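Local coordinates for FrnE protein (PDB 5CO3), which is probably a cytoplasmic disulfide oxidoreductase of the DsbA-like thioredoxin class, exchanging dithiols and disulfides, at residues Val14-Asp19 with Pro192-Gly197; Trp24-Lys29 with Leu97-Asp102; Val48-Glu53 with Arg177-Gln182. One frame throughout, in Å; residues are numbered along the deposited sequence.

Interaction 1 (Val14-Asp19 with Pro192-Gly197)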
loop_
_atom_site.group_PDB
_atom_site.type_symbol
_atom_site.label_atom_id
_atom_site.label_comp_id
_atom_site.label_asym_id
_atom_site.label_seq_id
_atom_site.Cartn_x
_atom_site.Cartn_y
_atom_site.Cartn_z
ATOM N N VAL A 14 -9.400 6.368 -4.248
ATOM C CA VAL A 14 -9.026 5.010 -3.895
ATOM C C VAL A 14 -8.126 5.063 -2.683
ATOM O O VAL A 14 -7.029 5.618 -2.749
ATOM C CB VAL A 14 -8.304 4.288 -5.040
ATOM C CG1 VAL A 14 -7.918 2.882 -4.626
ATOM C CG2 VAL A 14 -9.200 4.259 -6.291
ATOM N N ASP A 15 -8.603 4.501 -1.577
ATOM C CA ASP A 15 -7.803 4.379 -0.360
ATOM C C ASP A 15 -7.206 2.993 -0.249
ATOM O O ASP A 15 -7.927 1.998 -0.312
ATOM C CB ASP A 15 -8.665 4.682 0.865
ATOM C CG ASP A 15 -9.137 6.099 0.882
ATOM O OD1 ASP A 15 -8.315 6.971 1.223
ATOM O OD2 ASP A 15 -10.312 6.351 0.519
ATOM N N ILE A 16 -5.888 2.915 -0.088
ATOM C CA ILE A 16 -5.241 1.614 -0.029
ATOM C C ILE A 16 -4.448 1.453 1.255
ATOM O O ILE A 16 -3.520 2.220 1.531
ATOM C CB ILE A 16 -4.308 1.379 -1.228
ATOM C CG1 ILE A 16 -5.010 1.759 -2.536
ATOM C CG2 ILE A 16 -3.862 -0.078 -1.269
ATOM C CD1 ILE A 16 -4.126 1.628 -3.750
ATOM N N TRP A 17 -4.822 0.449 2.037
ATOM C CA TRP A 17 -4.037 0.088 3.217
ATOM C C TRP A 17 -3.013 -0.967 2.832
ATOM O O TRP A 17 -3.311 -1.919 2.112
ATOM C CB TRP A 17 -4.944 -0.407 4.341
ATOM C CG TRP A 17 -5.490 0.711 5.189
ATOM C CD1 TRP A 17 -4.967 1.183 6.359
ATOM C CD2 TRP A 17 -6.654 1.501 4.924
ATOM N NE1 TRP A 17 -5.737 2.213 6.844
ATOM C CE2 TRP A 17 -6.783 2.427 5.982
ATOM C CE3 TRP A 17 -7.604 1.512 3.898
ATOM C CZ2 TRP A 17 -7.819 3.358 6.038
ATOM C CZ3 TRP A 17 -8.640 2.435 3.961
ATOM C CH2 TRP A 17 -8.735 3.344 5.023
ATOM N N SER A 18 -1.788 -0.793 3.316
ATOM C CA SER A 18 -0.696 -1.612 2.842
ATOM C C SER A 18 0.422 -1.607 3.881
ATOM O O SER A 18 0.561 -0.634 4.619
ATOM C CB SER A 18 -0.192 -1.080 1.508
ATOM O OG SER A 18 0.896 -1.834 1.042
ATOM N N ASP A 19 1.183 -2.695 3.938
ATOM C CA ASP A 19 2.423 -2.726 4.708
ATOM C C ASP A 19 3.594 -2.984 3.780
ATOM O O ASP A 19 3.514 -3.776 2.842
ATOM C CB ASP A 19 2.392 -3.800 5.806
ATOM C CG ASP A 19 3.470 -3.579 6.880
ATOM O OD1 ASP A 19 4.200 -2.561 6.826
ATOM O OD2 ASP A 19 3.565 -4.419 7.791
ATOM N N PRO A 192 -2.928 -6.272 0.855
ATOM C CA PRO A 192 -3.487 -4.942 0.615
ATOM C C PRO A 192 -5.003 -4.928 0.727
ATOM O O PRO A 192 -5.660 -5.947 0.509
ATOM C CB PRO A 192 -3.041 -4.638 -0.812
ATOM C CG PRO A 192 -2.949 -5.964 -1.459
ATOM C CD PRO A 192 -2.449 -6.893 -0.387
ATOM N N PHE A 193 -5.548 -3.779 1.092
ATOM C CA PHE A 193 -6.989 -3.613 1.131
ATOM C C PHE A 193 -7.355 -2.327 0.405
ATOM O O PHE A 193 -6.855 -1.257 0.741
ATOM C CB PHE A 193 -7.505 -3.594 2.574
ATOM C CG PHE A 193 -8.989 -3.802 2.685
ATOM C CD1 PHE A 193 -9.861 -2.754 2.479
ATOM C CD2 PHE A 193 -9.506 -5.053 2.982
ATOM C CE1 PHE A 193 -11.235 -2.942 2.576
ATOM C CE2 PHE A 193 -10.869 -5.250 3.079
ATOM C CZ PHE A 193 -11.735 -4.194 2.880
ATOM N N PHE A 194 -8.239 -2.445 -0.585
ATOM C CA PHE A 194 -8.669 -1.301 -1.381
ATOM C C PHE A 194 -10.048 -0.794 -0.981
ATOM O O PHE A 194 -10.978 -1.576 -0.770
ATOM C CB PHE A 194 -8.703 -1.659 -2.869
ATOM C CG PHE A 194 -7.404 -2.157 -3.415
ATOM C CD1 PHE A 194 -7.019 -3.477 -3.235
ATOM C CD2 PHE A 194 -6.575 -1.316 -4.134
ATOM C CE1 PHE A 194 -5.836 -3.947 -3.753
ATOM C CE2 PHE A 194 -5.391 -1.776 -4.660
ATOM C CZ PHE A 194 -5.015 -3.103 -4.472
ATOM N N VAL A 195 -10.181 0.523 -0.877
ATOM C CA VAL A 195 -11.481 1.141 -0.689
ATOM C C VAL A 195 -11.693 2.121 -1.833
ATOM O O VAL A 195 -10.872 3.016 -2.055
ATOM C CB VAL A 195 -11.598 1.857 0.665
ATOM C CG1 VAL A 195 -12.936 2.565 0.767
ATOM C CG2 VAL A 195 -11.431 0.862 1.797
ATOM N N LEU A 196 -12.772 1.926 -2.580
ATOM C CA LEU A 196 -13.048 2.762 -3.736
ATOM C C LEU A 196 -14.309 3.605 -3.518
ATOM O O LEU A 196 -15.369 3.097 -3.121
ATOM C CB LEU A 196 -13.178 1.900 -4.997
ATOM C CG LEU A 196 -11.957 1.106 -5.477
ATOM C CD1 LEU A 196 -11.868 -0.283 -4.840
ATOM C CD2 LEU A 196 -11.980 0.989 -6.990
ATOM N N GLY A 197 -14.180 4.910 -3.741
ATOM C CA GLY A 197 -15.301 5.825 -3.594
ATOM C C GLY A 197 -15.876 5.872 -2.189
ATOM O O GLY A 197 -17.022 6.282 -1.987
#
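I16 and F194 face each other as an antiparallel non-hydrogen-bonded pair, and their side chains run side by side on one face of the sheet. I16 CB lies 4.2 Å from F193 O, and beyond it the chain divides. CG2, anti to the backbone N, is 3.8 Å from F193 O and sits 4.0 Å above the plane of the F194 ring, offset toward its rim. CG1, anti to the carbonyl carbon (chi1 -47°), passes 3.8 Å from CD2 of F194, and the terminal CD1 ends 3.7 Å from CE2 of F194. The same ring meets V14 CG1 at its edge, and V14 CG2 reaches the branch point of L196, so V14, I16, F194 and L196 form one apolar surface. L211, A214 and L215 of helix 208-222 pack against it.

Four backbone hydrogen bonds set this register: D15 with V195 in both directions (D15 N to V195 O, 2.8 Å, N-H...O 155°) and W17 with F193 in both directions (F193 N to W17 O, 3.1 Å). The strand segments are 164° apart in direction, and in the four-stranded mixed sheet 12-18 lies between parallel 45-51 and antiparallel 193-196, the central part of a thioredoxin fold. P192, preceded by a cis peptide bond, probably corresponds to the cis-proline of that fold and touches W24 and C25.

On the opposite face, W17 CZ3 approaches V195 CG2 at 3.9 Å, the two side chains crossing obliquely. The indole NE1 bonds to the carbonyl of D179, while the D15 carboxylate forms a salt bridge with R13 and also meets H50. V195 CG2 also reaches the edge of the F193 ring, in its plane.

Interaction 2 (Trp24-Lys29 with Leu97-Asp102)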
loop_
_atom_site.group_PDB
_atom_site.type_symbol
_atom_site.label_atom_id
_atom_site.label_comp_id
_atom_site.label_asym_id
_atom_site.label_seq_id
_atom_site.Cartn_x
_atom_site.Cartn_y
_atom_site.Cartn_z
ATOM N N TRP A 24 2.474 -9.288 -0.859
ATOM C CA TRP A 24 1.246 -9.213 -1.647
ATOM C C TRP A 24 0.885 -7.758 -1.914
ATOM O O TRP A 24 0.206 -7.452 -2.889
ATOM C CB TRP A 24 0.098 -9.953 -0.964
ATOM C CG TRP A 24 0.246 -11.432 -1.101
ATOM C CD1 TRP A 24 0.599 -12.315 -0.123
ATOM C CD2 TRP A 24 0.081 -12.203 -2.298
ATOM N NE1 TRP A 24 0.659 -13.586 -0.634
ATOM C CE2 TRP A 24 0.337 -13.550 -1.967
ATOM C CE3 TRP A 24 -0.271 -11.887 -3.619
ATOM C CZ2 TRP A 24 0.258 -14.580 -2.904
ATOM C CZ3 TRP A 24 -0.351 -12.915 -4.549
ATOM C CH2 TRP A 24 -0.088 -14.243 -4.187
ATOM N N CYS A 25 1.378 -6.850 -1.076
ATOM C CA CYS A 25 1.094 -5.438 -1.302
ATOM C C CYS A 25 1.816 -4.897 -2.530
ATOM O O CYS A 25 1.289 -4.035 -3.230
ATOM C CB CYS A 25 1.452 -4.621 -0.054
ATOM S SG CYS A 25 0.260 -4.833 1.272
ATOM N N TYR A 26 3.033 -5.371 -2.784
ATOM C CA TYR A 26 3.754 -4.929 -3.966
ATOM C C TYR A 26 3.059 -5.508 -5.207
ATOM O O TYR A 26 2.797 -4.793 -6.176
ATOM C CB TYR A 26 5.215 -5.359 -3.897
ATOM C CG TYR A 26 6.188 -4.465 -4.615
ATOM C CD1 TYR A 26 5.761 -3.427 -5.454
ATOM C CD2 TYR A 26 7.557 -4.646 -4.437
ATOM C CE1 TYR A 26 6.680 -2.617 -6.114
ATOM C CE2 TYR A 26 8.471 -3.847 -5.084
ATOM C CZ TYR A 26 8.042 -2.844 -5.912
ATOM O OH TYR A 26 8.970 -2.060 -6.548
ATOM N N ILE A 27 2.749 -6.802 -5.150
ATOM C CA ILE A 27 1.970 -7.458 -6.204
ATOM C C ILE A 27 0.656 -6.711 -6.461
ATOM O O ILE A 27 0.298 -6.442 -7.616
ATOM C CB ILE A 27 1.685 -8.925 -5.848
ATOM C CG1 ILE A 27 2.973 -9.737 -6.008
ATOM C CG2 ILE A 27 0.541 -9.508 -6.727
ATOM C CD1 ILE A 27 3.004 -11.067 -5.233
ATOM N N GLY A 28 -0.038 -6.351 -5.380
ATOM C CA GLY A 28 -1.304 -5.645 -5.495
ATOM C C GLY A 28 -1.164 -4.251 -6.073
ATOM O O GLY A 28 -2.057 -3.753 -6.775
ATOM N N LYS A 29 -0.043 -3.603 -5.762
ATOM C CA LYS A 29 0.222 -2.281 -6.303
ATOM C C LYS A 29 0.376 -2.371 -7.821
ATOM O O LYS A 29 -0.164 -1.533 -8.558
ATOM C CB LYS A 29 1.468 -1.669 -5.662
ATOM C CG LYS A 29 1.800 -0.234 -6.102
ATOM C CD LYS A 29 3.009 0.313 -5.315
ATOM C CE LYS A 29 3.166 1.816 -5.475
ATOM N NZ LYS A 29 3.580 2.196 -6.859
ATOM N N LEU A 97 8.301 -7.898 -10.981
ATOM C CA LEU A 97 9.001 -7.733 -9.712
ATOM C C LEU A 97 9.976 -8.880 -9.493
ATOM O O LEU A 97 9.590 -10.041 -9.575
ATOM C CB LEU A 97 8.015 -7.678 -8.539
ATOM C CG LEU A 97 6.935 -6.596 -8.599
ATOM C CD1 LEU A 97 5.865 -6.853 -7.550
ATOM C CD2 LEU A 97 7.557 -5.204 -8.409
ATOM N N GLU A 98 11.229 -8.556 -9.201
ATOM C CA GLU A 98 12.215 -9.593 -8.928
ATOM C C GLU A 98 12.525 -9.599 -7.441
ATOM O O GLU A 98 13.343 -8.815 -6.960
ATOM C CB GLU A 98 13.478 -9.372 -9.753
ATOM C CG GLU A 98 14.473 -10.517 -9.676
ATOM C CD GLU A 98 15.413 -10.527 -10.856
ATOM O OE1 GLU A 98 16.423 -9.801 -10.811
ATOM O OE2 GLU A 98 15.132 -11.251 -11.830
ATOM N N TYR A 99 11.839 -10.474 -6.718
ATOM C CA TYR A 99 12.013 -10.574 -5.265
ATOM C C TYR A 99 13.292 -11.309 -4.879
ATOM O O TYR A 99 13.770 -12.202 -5.597
ATOM C CB TYR A 99 10.822 -11.287 -4.641
ATOM C CG TYR A 99 9.528 -10.484 -4.560
ATOM C CD1 TYR A 99 9.465 -9.139 -4.934
ATOM C CD2 TYR A 99 8.365 -11.092 -4.102
ATOM C CE1 TYR A 99 8.265 -8.426 -4.838
ATOM C CE2 TYR A 99 7.180 -10.399 -3.989
ATOM C CZ TYR A 99 7.132 -9.062 -4.363
ATOM O OH TYR A 99 5.939 -8.390 -4.239
ATOM N N HIS A 100 13.849 -10.928 -3.734
ATOM C CA HIS A 100 14.962 -11.668 -3.148
ATOM C C HIS A 100 14.706 -11.875 -1.660
ATOM O O HIS A 100 15.219 -11.144 -0.801
ATOM C CB HIS A 100 16.279 -10.939 -3.415
ATOM C CG HIS A 100 16.612 -10.833 -4.873
ATOM N ND1 HIS A 100 16.987 -11.921 -5.632
ATOM C CD2 HIS A 100 16.607 -9.772 -5.717
ATOM C CE1 HIS A 100 17.208 -11.535 -6.876
ATOM N NE2 HIS A 100 16.982 -10.236 -6.955
ATOM N N PHE A 101 13.885 -12.871 -1.361
ATOM C CA PHE A 101 13.440 -13.088 -0.002
ATOM C C PHE A 101 14.602 -13.533 0.897
ATOM O O PHE A 101 14.597 -13.261 2.090
ATOM C CB PHE A 101 12.326 -14.118 0.036
ATOM C CG PHE A 101 10.995 -13.608 -0.450
ATOM C CD1 PHE A 101 10.589 -12.303 -0.198
ATOM C CD2 PHE A 101 10.144 -14.450 -1.150
ATOM C CE1 PHE A 101 9.353 -11.844 -0.630
ATOM C CE2 PHE A 101 8.907 -13.998 -1.599
ATOM C CZ PHE A 101 8.503 -12.705 -1.328
ATOM N N ASP A 102 15.595 -14.201 0.310
ATOM C CA ASP A 102 16.778 -14.649 1.057
ATOM C C ASP A 102 17.566 -13.468 1.634
ATOM O O ASP A 102 18.381 -13.654 2.543
ATOM C CB ASP A 102 17.688 -15.472 0.154
ATOM C CG ASP A 102 18.012 -14.743 -1.137
ATOM O OD1 ASP A 102 17.071 -14.455 -1.902
ATOM O OD2 ASP A 102 19.191 -14.435 -1.385
#
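L97 drives a methyl into the face of the Y26 ring: its CD2 stands 3.5 Å from the ring centroid, 14° off the normal, a CH-pi contact over the middle of the ring. The other methyl, CD1, lies toward the root of the same tyrosine, 3.8 Å from Y26 CG, and comes within 4.4 Å of I27 CG1. The two methyls cover one face of the phenol, CD2 over its centre and CD1 beside CG. Y26 CB points toward the loop, and CG, anti to the backbone N (chi1 -151°), carries the ring to L97. The phenol oxygen is held by E130, and L133 and R134 of helix 125-137 also pack on this side chain.

The segment 24-29 lies on helix 23-38, whose start carries the CxxC pair C22 and C25, as in thioredoxin-type active sites. The two cysteines are seen as a disulfide in another crystal structure of the protein but are not bonded to each other here. Y26 and I27, which meet the loop, directly follow C25 in sequence, while the CB of C25 itself points away from the loop.

Two residues on from L97, Y99 extends its ring to the helix, its CE1 3.9 Å from Y26 CD2; Y26 lies at the edge of the Y99 ring, near its plane. The Y99 hydroxyl comes 3.1 Å from Y26 CB and 3.7 Å from I27 CG1, and hydrogen-bonds to the carbonyl of P23, at the start of this helix. I27 and Y99 cross at about a right angle, with I27 CD1 4.4 Å from Y99 CE2.

Interaction 3 (Val48-Glu53 with Arg177-Gln182)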
loop_
_atom_site.group_PDB
_atom_site.type_symbol
_atom_site.label_atom_id
_atom_site.label_comp_id
_atom_site.label_asym_id
_atom_site.label_seq_id
_atom_site.Cartn_x
_atom_site.Cartn_y
_atom_site.Cartn_z
ATOM N N VAL A 48 -4.755 7.297 -2.403
ATOM C CA VAL A 48 -4.233 7.668 -1.091
ATOM C C VAL A 48 -3.755 6.416 -0.366
ATOM O O VAL A 48 -4.552 5.520 -0.082
ATOM C CB VAL A 48 -5.298 8.384 -0.230
ATOM C CG1 VAL A 48 -4.777 8.635 1.196
ATOM C CG2 VAL A 48 -5.722 9.683 -0.886
ATOM N N TRP A 49 -2.457 6.338 -0.078
ATOM C CA TRP A 49 -1.945 5.196 0.663
ATOM C C TRP A 49 -2.182 5.422 2.154
ATOM O O TRP A 49 -2.132 6.556 2.646
ATOM C CB TRP A 49 -0.452 4.952 0.358
ATOM C CG TRP A 49 -0.224 4.499 -1.069
ATOM C CD1 TRP A 49 0.023 5.296 -2.153
ATOM C CD2 TRP A 49 -0.264 3.148 -1.566
ATOM N NE1 TRP A 49 0.150 4.522 -3.294
ATOM C CE2 TRP A 49 -0.022 3.201 -2.957
ATOM C CE3 TRP A 49 -0.466 1.897 -0.965
ATOM C CZ2 TRP A 49 0.008 2.052 -3.765
ATOM C CZ3 TRP A 49 -0.433 0.758 -1.763
ATOM C CH2 TRP A 49 -0.201 0.845 -3.149
ATOM N N HIS A 50 -2.489 4.336 2.853
ATOM C CA HIS A 50 -2.683 4.367 4.294
ATOM C C HIS A 50 -1.786 3.334 4.942
ATOM O O HIS A 50 -1.544 2.264 4.377
ATOM C CB HIS A 50 -4.139 4.096 4.669
ATOM C CG HIS A 50 -5.095 5.134 4.170
ATOM N ND1 HIS A 50 -5.489 6.211 4.930
ATOM C CD2 HIS A 50 -5.727 5.258 2.979
ATOM C CE1 HIS A 50 -6.329 6.956 4.231
ATOM N NE2 HIS A 50 -6.487 6.400 3.043
ATOM N N SER A 51 -1.294 3.673 6.126
ATOM C CA SER A 51 -0.369 2.817 6.857
ATOM C C SER A 51 -1.059 1.613 7.467
ATOM O O SER A 51 -2.153 1.716 8.025
ATOM C CB SER A 51 0.335 3.611 7.956
ATOM O OG SER A 51 0.900 4.799 7.444
ATOM N N PHE A 52 -0.396 0.469 7.360
ATOM C CA PHE A 52 -0.834 -0.748 8.014
ATOM C C PHE A 52 0.426 -1.494 8.422
ATOM O O PHE A 52 1.377 -1.576 7.639
ATOM C CB PHE A 52 -1.698 -1.597 7.087
ATOM C CG PHE A 52 -2.396 -2.739 7.772
ATOM C CD1 PHE A 52 -1.726 -3.924 8.028
ATOM C CD2 PHE A 52 -3.732 -2.639 8.134
ATOM C CE1 PHE A 52 -2.367 -4.978 8.642
ATOM C CE2 PHE A 52 -4.379 -3.692 8.745
ATOM C CZ PHE A 52 -3.689 -4.863 9.007
ATOM N N GLU A 53 0.443 -1.990 9.655
ATOM C CA GLU A 53 1.552 -2.796 10.140
ATOM C C GLU A 53 1.069 -4.196 10.453
ATOM O O GLU A 53 0.197 -4.374 11.303
ATOM C CB GLU A 53 2.183 -2.167 11.388
ATOM C CG GLU A 53 3.232 -1.113 11.075
ATOM C CD GLU A 53 3.777 -0.437 12.325
ATOM O OE1 GLU A 53 4.797 -0.899 12.887
ATOM O OE2 GLU A 53 3.169 0.566 12.755
ATOM N N ARG A 177 -0.423 5.894 13.275
ATOM C CA ARG A 177 -1.275 5.181 14.220
ATOM C C ARG A 177 -2.755 5.405 13.911
ATOM O O ARG A 177 -3.578 4.505 14.095
ATOM C CB ARG A 177 -0.962 5.609 15.660
ATOM C CG ARG A 177 0.414 5.175 16.130
ATOM C CD ARG A 177 0.517 3.664 16.234
ATOM N NE ARG A 177 1.813 3.267 16.774
ATOM C CZ ARG A 177 2.596 2.326 16.254
ATOM N NH1 ARG A 177 2.222 1.659 15.167
ATOM N NH2 ARG A 177 3.757 2.051 16.828
ATOM N N TYR A 178 -3.089 6.598 13.425
ATOM C CA TYR A 178 -4.474 6.907 13.092
ATOM C C TYR A 178 -4.917 6.092 11.885
ATOM O O TYR A 178 -6.040 5.589 11.842
ATOM C CB TYR A 178 -4.653 8.404 12.831
ATOM C CG TYR A 178 -4.715 9.227 14.105
ATOM C CD1 TYR A 178 -4.741 8.611 15.353
ATOM C CD2 TYR A 178 -4.762 10.615 14.061
ATOM C CE1 TYR A 178 -4.805 9.353 16.516
ATOM C CE2 TYR A 178 -4.826 11.368 15.224
ATOM C CZ TYR A 178 -4.844 10.728 16.448
ATOM O OH TYR A 178 -4.903 11.466 17.610
ATOM N N ASP A 179 -4.019 5.962 10.914
ATOM C CA ASP A 179 -4.239 5.104 9.748
ATOM C C ASP A 179 -4.560 3.670 10.142
ATOM O O ASP A 179 -5.485 3.052 9.618
ATOM C CB ASP A 179 -3.005 5.103 8.848
ATOM C CG ASP A 179 -3.125 6.054 7.690
ATOM O OD1 ASP A 179 -4.253 6.521 7.412
ATOM O OD2 ASP A 179 -2.089 6.316 7.041
ATOM N N GLU A 180 -3.772 3.142 11.068
ATOM C CA GLU A 180 -3.924 1.765 11.504
ATOM C C GLU A 180 -5.198 1.561 12.313
ATOM O O GLU A 180 -5.867 0.531 12.192
ATOM C CB GLU A 180 -2.692 1.352 12.308
ATOM C CG GLU A 180 -1.429 1.408 11.467
ATOM C CD GLU A 180 -0.144 1.299 12.263
ATOM O OE1 GLU A 180 -0.157 1.488 13.495
ATOM O OE2 GLU A 180 0.893 1.032 11.640
ATOM N N ALA A 181 -5.522 2.544 13.148
ATOM C CA ALA A 181 -6.767 2.523 13.896
ATOM C C ALA A 181 -7.954 2.514 12.937
ATOM O O ALA A 181 -8.920 1.779 13.132
ATOM C CB ALA A 181 -6.837 3.714 14.838
ATOM N N GLN A 182 -7.868 3.317 11.884
ATOM C CA GLN A 182 -8.958 3.393 10.924
ATOM C C GLN A 182 -9.173 2.044 10.236
ATOM O O GLN A 182 -10.317 1.616 10.044
ATOM C CB GLN A 182 -8.699 4.487 9.890
ATOM C CG GLN A 182 -9.913 4.778 9.026
ATOM C CD GLN A 182 -9.692 5.912 8.048
ATOM O OE1 GLN A 182 -8.573 6.404 7.891
ATOM N NE2 GLN A 182 -10.763 6.338 7.385
HETATM O O HOH W 1 -2.364 8.125 4.871
HETATM O O HOH W 2 5.202 -0.006 15.429
#
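D179 uses both carboxylate oxygens against the end of strand 45-51. OD1 accepts a nearly straight bond from H50 ND1 at 2.8 Å, and OD2 one from S51 N at 2.9 Å. Both donors stand well above the carboxylate plane, and that plane is 71° from the imidazole, whose own plane holds OD1. D179 chi1, -98°, lies off the staggered positions, a departure consistent with the group being held by two donors. A water joins OD2 to the carbonyl of W49. H50 NE2 reaches D15, so the ring lies between two carboxylates, which would probably favour its protonated form. An alanine in place of D179 would probably leave H50 ND1 and S51 N without their acceptor and the imidazole freer to turn.

Farther along, E53, R177 and E180 form a salt-bridge network. R177, bent at chi2, brings NH1 to E180 OE1 at 2.9 Å, on its syn lone pair, and more weakly to E53 OE2 at 2.8 Å. E53 OE2 and E180 OE2 are 2.6 Å apart, close enough that one acid probably holds a proton. A second water bridges E53 OE1 and R177 NH2.

Helix 173-186 crosses the strand at a right angle, 6.9 Å between the segment axes, with helix 110-121 touching S51 and E53 and strand 12-18 flanking strand 45-51.

Interactions 1 and 3 share the central sheet: strands 12-18 and 45-51 are neighbours in it, the contact centres are about 10 Å apart, and H50 NE2 lies 2.6 Å from D15 OD1, a probable hydrogen bond. Interaction 2 lies about 17 Å from interaction 1, centre to centre. These two meet at the CxxC end of helix 23-38, probably the redox site, where C25 SG lies 3.5 Å from both P192 N and D19 N. Interactions 2 and 3, about 20 Å apart between centres, touch through K29 CE and W49 CZ2, 3.6 Å apart. At interaction 3 a glycerol, probably from the crystallisation liquor, hydrogen-bonds to S51 OG.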